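Local coordinates for pectate lyase/Amb allergen (Acidovorax citrulli, PDB 4HWV), which cleaves pectate, the polygalacturonate of plant cell walls, by calcium-dependent beta-elimination, as a polysaccharide lyase of family 1 and a pathogenic factor, at the interface of chains A and B. Coordinates in Å, arbitrary orientation; residue numbers count along the deposited sequence, not the author numbering. Chains: chain A/B, Pectate lyase/Amb allergen.

The four contacts run along one interface of two copies of the lyase. Contact 1 and contact 2 lie about 21 Å apart and contact 2 and contact 3 about 18 Å apart, between the centres of their C-alpha atoms. Contact 3 and contact 4 are about 6 Å apart and share A:Arg102, A:Ala105 and B:His259, forming one continuous patch around helix 100-105 of chain A. The same loop segment supplies A:Asp362 to contact 1 and B:Asp358 and B:Ser360 to contact 2. The pairing is not an exact two-fold; whether it forms outside the crystal the structure alone does not show.

Contact 1: the interface of chains A and B. Residues chain A 252-253, 362; chain B 248-249.
The imidazole of A:His252 meets the carboxylate of B:Asp248 with its edge: ND1 donates to OD2 over 2.5 Å, a short hydrogen bond with OD2 almost in the ring plane. One face of the same ring is approached by OD1 of A:Asp362, from its own chain, 3.4 Å above the plane and offset toward the rim. The carboxylate of B:Asp248 stands nearly upright to the ring, the planes 78° apart. It takes the N-H on the syn side of OD2, but from 33° out of its own plane, and the bond is moderately bent. The ring gets there because CG of A:His252 is anti to the backbone N (chi1 -166°), which swings the imidazole away from the 3-10 helix 251-253 toward the partner.

The other oxygen, OD1 of B:Asp248, stays 4.1 Å from OD2 of A:Asp362. Two waters separate these like groups. Water 1 lies 2.6 Å from OD1 of A:Asp362, water 2 lies 2.7 Å from OD1 of B:Asp248, and each appears to bridge the two carboxylates, though one leg of each is suspiciously short. With A:Asp362 over its face and B:Asp248 at its edge, the imidazole probably would be stabilised if protonated. This small polar patch joins two lyase copies, to what biological end the structure alone does not show. Beside it A:Ala253 packs against the loop of chain B, its methyl CB 3.3 Å from the backbone O of B:Asp248.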
# COMPACT_ATOMS: atom_id res chain seq x y z
N HIS A 252 -1.67 8.19 5.63
CA HIS A 252 -2.99 8.03 6.24
C HIS A 252 -3.03 6.89 7.26
O HIS A 252 -3.85 6.92 8.19
CB HIS A 252 -4.01 7.81 5.10
CG HIS A 252 -5.44 7.96 5.51
ND1 HIS A 252 -6.22 6.89 5.91
CD2 HIS A 252 -6.25 9.05 5.54
CE1 HIS A 252 -7.44 7.32 6.18
NE2 HIS A 252 -7.49 8.62 5.95
N ALA A 253 -2.16 5.89 7.10
CA ALA A 253 -2.13 4.74 8.02
C ALA A 253 -1.51 5.06 9.38
O ALA A 253 -1.61 4.26 10.31
CB ALA A 253 -1.38 3.58 7.40
N ASP A 362 -6.16 10.36 0.62
CA ASP A 362 -4.93 9.99 1.33
C ASP A 362 -3.90 11.11 1.33
O ASP A 362 -3.22 11.36 2.34
CB ASP A 362 -4.30 8.73 0.74
CG ASP A 362 -4.87 7.46 1.33
OD1 ASP A 362 -5.86 7.53 2.10
OD2 ASP A 362 -4.33 6.38 1.03
N ASP B 248 -5.58 0.67 4.08
CA ASP B 248 -4.43 1.49 4.47
C ASP B 248 -3.32 0.73 5.16
O ASP B 248 -2.20 1.21 5.25
CB ASP B 248 -4.84 2.53 5.52
CG ASP B 248 -5.70 3.62 4.97
OD1 ASP B 248 -5.90 3.68 3.75
OD2 ASP B 248 -6.17 4.44 5.79
N ARG B 249 -3.69 -0.41 5.75
CA ARG B 249 -2.80 -1.11 6.68
C ARG B 249 -2.44 -2.49 6.19
O ARG B 249 -3.10 -3.48 6.49
CB ARG B 249 -3.39 -1.12 8.10
CG ARG B 249 -3.38 0.26 8.74
CD ARG B 249 -3.78 0.24 10.19
NE ARG B 249 -5.20 -0.02 10.32
CZ ARG B 249 -5.86 0.09 11.46
NH1 ARG B 249 -5.21 0.44 12.57
NH2 ARG B 249 -7.17 -0.13 11.48
O HOH W 1 -7.28 5.41 2.75
O HOH W 2 -3.93 4.20 1.95

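Contact 2: the interface of chains A and B. Residues chain A 86, 88, 179; chain B 358, 360.
A:Thr86 packs against B:Ser360 and B:Asp358 where strand 86-88, in the strand-rich right-handed parallel beta-helix of this family 1 polysaccharide lyase, faces a loop of the partner. The dry part is small. Methyl CG2 of A:Thr86 lies 3.6 Å from CB of B:Ser360, and it points there because it is anti to the backbone N, leaving OG1 beside that N. CB of the same threonine approaches the carboxylate of B:Asp358 obliquely, from above and to one side, 3.8 Å from OD1. At the backbone of the serine, CD1 of A:Leu179 comes within 3.5 Å of the O of B:Ser360.

On the wet side, waters do the joining. OG of B:Ser360 binds water 3 at 2.7 Å and also water 4; water 3 leads on to OD2 of A:Asp88, and water 4 to the backbone O of A:Thr86 and N of A:Asp88. Water 5 ties OD2 of B:Asp358, 2.6 Å away, to the backbone N of A:Thr86. The carboxylate is steadied from within its own loop: the backbone N of B:Ser360 donates to OD1 of B:Asp358 over 2.9 Å, meeting it on the anti side, 24° out of the carboxylate plane.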
# COMPACT_ATOMS: atom_id res chain seq x y z
N THR A 86 13.30 -6.65 -8.00
CA THR A 86 13.13 -5.78 -6.85
C THR A 86 14.32 -5.84 -5.90
O THR A 86 14.73 -6.92 -5.47
CB THR A 86 11.89 -6.18 -6.05
OG1 THR A 86 10.72 -5.93 -6.84
CG2 THR A 86 11.82 -5.40 -4.73
N ASP A 88 15.31 -4.59 -2.20
CA ASP A 88 14.88 -4.06 -0.92
C ASP A 88 16.12 -3.53 -0.22
O ASP A 88 17.05 -4.28 0.08
CB ASP A 88 14.26 -5.20 -0.10
CG ASP A 88 13.62 -4.73 1.20
OD1 ASP A 88 13.67 -3.52 1.52
OD2 ASP A 88 13.08 -5.59 1.92
N LEU A 179 13.30 -0.43 -3.24
CA LEU A 179 12.38 -0.15 -2.12
C LEU A 179 13.10 0.25 -0.85
O LEU A 179 14.17 -0.26 -0.55
CB LEU A 179 11.57 -1.39 -1.75
CG LEU A 179 10.96 -2.24 -2.86
CD1 LEU A 179 10.30 -3.47 -2.23
CD2 LEU A 179 9.96 -1.45 -3.68
N ASP B 358 7.83 -12.65 -6.00
CA ASP B 358 8.98 -11.95 -5.42
C ASP B 358 8.84 -11.74 -3.92
O ASP B 358 7.85 -11.15 -3.46
CB ASP B 358 9.17 -10.61 -6.10
CG ASP B 358 10.51 -10.02 -5.82
OD1 ASP B 358 10.68 -9.47 -4.72
OD2 ASP B 358 11.38 -10.11 -6.70
N SER B 360 10.10 -9.77 -1.89
CA SER B 360 10.12 -8.41 -1.37
C SER B 360 8.84 -7.64 -1.70
O SER B 360 8.70 -6.48 -1.32
CB SER B 360 11.32 -7.64 -1.93
OG SER B 360 12.54 -8.23 -1.52
O HOH W 3 13.13 -8.19 1.13
O HOH W 4 15.13 -7.52 -2.70
O HOH W 5 13.77 -9.48 -7.32

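Contact 3: the interface of chains A and B. Residues chain A 96, 102, 105; chain B 259, 266, 268.
A:Arg102, on helix 100-105, reaches across a charged patch of the interface to B:Ser268 and B:His259 with a chain bent at chi2 (-106°) and again at chi3. From CB the chain turns over the serine: CG lies 4.0 Å from CB of B:Ser268, and CD next passes its OG. Beyond NE, the carbon CZ packs beside CB of B:His259. At the tip, NH1 donates to the backbone O of B:His259 over 3.2 Å; the oxygen lies close to the guanidinium plane, while the donor is tilted 30° from the plane of the carbonyl. NH2 makes at most a weak bond to the same O and reaches it also through water 6, 2.9 Å from NH2. Both arms thus face one carbonyl, which probably restrains the rotation of the group.

The methyl of A:Ala105 covers a face of the B:His259 ring, CB 3.8 Å from the ring centroid in a CH-pi contact. Next to A:Arg102, and likewise bordering B:Ser268, A:Arg96 forms a salt bridge to B:Asp266, NH1 to OD2 at 2.8 Å. The carboxylate oxygen lies at the guanidinium edge, yet the N-H comes down from above the carboxylate plane, the two planes being 60° apart. This carboxylate probably offsets both positive groups. B:Ser268 holds its other oxygen: OD1 of B:Asp266 accepts hydrogen bonds from the serine's backbone N and from hydroxyl OG, the latter at 2.7 Å on the syn side.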
# COMPACT_ATOMS: atom_id res chain seq x y z
N ARG A 96 18.54 -10.20 5.11
CA ARG A 96 17.36 -10.38 5.96
C ARG A 96 16.67 -9.04 6.18
O ARG A 96 17.32 -8.08 6.61
CB ARG A 96 17.76 -10.95 7.32
CG ARG A 96 16.55 -11.10 8.23
CD ARG A 96 16.90 -11.73 9.56
NE ARG A 96 17.82 -10.90 10.33
CZ ARG A 96 18.40 -11.29 11.46
NH1 ARG A 96 18.14 -12.49 11.95
NH2 ARG A 96 19.24 -10.48 12.09
N ARG A 102 14.80 -5.24 15.45
CA ARG A 102 16.18 -5.53 15.09
C ARG A 102 17.06 -4.28 15.25
O ARG A 102 18.17 -4.34 15.77
CB ARG A 102 16.25 -6.04 13.64
CG ARG A 102 15.85 -7.52 13.43
CD ARG A 102 17.11 -8.36 13.16
NE ARG A 102 17.87 -8.42 14.40
CZ ARG A 102 17.65 -9.29 15.38
NH1 ARG A 102 16.71 -10.22 15.27
NH2 ARG A 102 18.38 -9.21 16.48
N ALA A 105 17.60 -3.73 18.95
CA ALA A 105 18.44 -4.77 19.54
C ALA A 105 19.88 -4.71 19.07
O ALA A 105 20.79 -5.09 19.80
CB ALA A 105 17.86 -6.16 19.24
N HIS B 259 12.95 -10.56 18.57
CA HIS B 259 14.30 -10.47 18.03
C HIS B 259 15.27 -11.54 18.51
O HIS B 259 16.45 -11.47 18.18
CB HIS B 259 14.89 -9.08 18.22
CG HIS B 259 14.92 -8.63 19.64
ND1 HIS B 259 16.03 -8.75 20.44
CD2 HIS B 259 13.98 -8.03 20.39
CE1 HIS B 259 15.77 -8.25 21.63
NE2 HIS B 259 14.53 -7.80 21.63
N ASP B 266 14.85 -18.05 13.80
CA ASP B 266 15.02 -16.61 13.77
C ASP B 266 13.64 -15.98 13.92
O ASP B 266 12.86 -15.89 12.96
CB ASP B 266 15.65 -16.19 12.44
CG ASP B 266 15.74 -14.70 12.26
OD1 ASP B 266 15.36 -13.95 13.19
OD2 ASP B 266 16.21 -14.29 11.18
N SER B 268 12.70 -13.01 14.25
CA SER B 268 12.45 -11.77 13.52
C SER B 268 11.94 -12.00 12.10
O SER B 268 11.59 -11.04 11.41
CB SER B 268 13.69 -10.87 13.51
OG SER B 268 14.70 -11.34 12.63
O HOH W 6 19.29 -10.26 19.05

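Contact 4: the interface of chains A and B. Residues chain A 101-102, 105, 116; chain B 259.
The loop of chain B carrying B:His259, between the 3-10 helix 251-253 and strand 261-262, meets helix 100-105 of chain A and the loop at A:Ala116 that links helices 108-111 and 118-129. B:His259 inserts between these two parts of the partner, with 88 Å² of its surface hidden here. Its chi1 of 57° sets CG between the backbone N and carbonyl carbon and sends the imidazole outward, while its own backbone O stays with A:Arg102.

The far corner of the ring makes the new bond: NE2 donates to the backbone O of A:Ala116 over 2.9 Å. The acceptor lies close to the ring plane and the bond is fairly straight, 160° at the hydrogen, although the donor is tilted 35° from the carbonyl plane. NE2 therefore probably carries a hydrogen. A carbonyl at the edge and the methyl of A:Ala105 on a face together restrict how the ring can turn. A:Asp101 adds a looser neighbour beyond the CD2 corner, on the side of the ring that A:Ala105 occupies. Its OD1 is 4.1 Å from CD2 and 4.7 Å from NE2, too far to bond but near enough that it might favour a positive imidazole. On chain A the site belongs to the helical stretch between strands 86-88 and 160-163, beside the strand-rich core, and B:His259 enters it from a loop of chain B.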
# COMPACT_ATOMS: atom_id res chain seq x y z
N ASP A 101 12.42 -3.75 15.81
CA ASP A 101 13.04 -4.46 16.93
C ASP A 101 14.48 -4.87 16.68
O ASP A 101 15.28 -4.86 17.60
CB ASP A 101 12.19 -5.64 17.38
CG ASP A 101 11.08 -5.19 18.28
OD1 ASP A 101 11.37 -5.03 19.48
OD2 ASP A 101 9.95 -4.95 17.79
N ARG A 102 14.80 -5.24 15.45
CA ARG A 102 16.18 -5.53 15.09
C ARG A 102 17.06 -4.28 15.25
O ARG A 102 18.17 -4.34 15.77
CB ARG A 102 16.25 -6.04 13.64
CG ARG A 102 15.85 -7.52 13.43
CD ARG A 102 17.11 -8.36 13.16
NE ARG A 102 17.87 -8.42 14.40
CZ ARG A 102 17.65 -9.29 15.38
NH1 ARG A 102 16.71 -10.22 15.27
NH2 ARG A 102 18.38 -9.21 16.48
N ALA A 105 17.60 -3.73 18.95
CA ALA A 105 18.44 -4.77 19.54
C ALA A 105 19.88 -4.71 19.07
O ALA A 105 20.79 -5.09 19.80
CB ALA A 105 17.86 -6.16 19.24
N ALA A 116 14.66 -3.30 25.63
CA ALA A 116 14.50 -4.71 25.29
C ALA A 116 13.56 -4.91 24.11
O ALA A 116 13.46 -6.02 23.59
CB ALA A 116 14.00 -5.49 26.49
N HIS B 259 12.95 -10.56 18.57
CA HIS B 259 14.30 -10.47 18.03
C HIS B 259 15.27 -11.54 18.51
O HIS B 259 16.45 -11.47 18.18
CB HIS B 259 14.89 -9.08 18.22
CG HIS B 259 14.92 -8.63 19.64
ND1 HIS B 259 16.03 -8.75 20.44
CD2 HIS B 259 13.98 -8.03 20.39
CE1 HIS B 259 15.77 -8.25 21.63
NE2 HIS B 259 14.53 -7.80 21.63
O HOH W 7 19.29 -10.26 19.05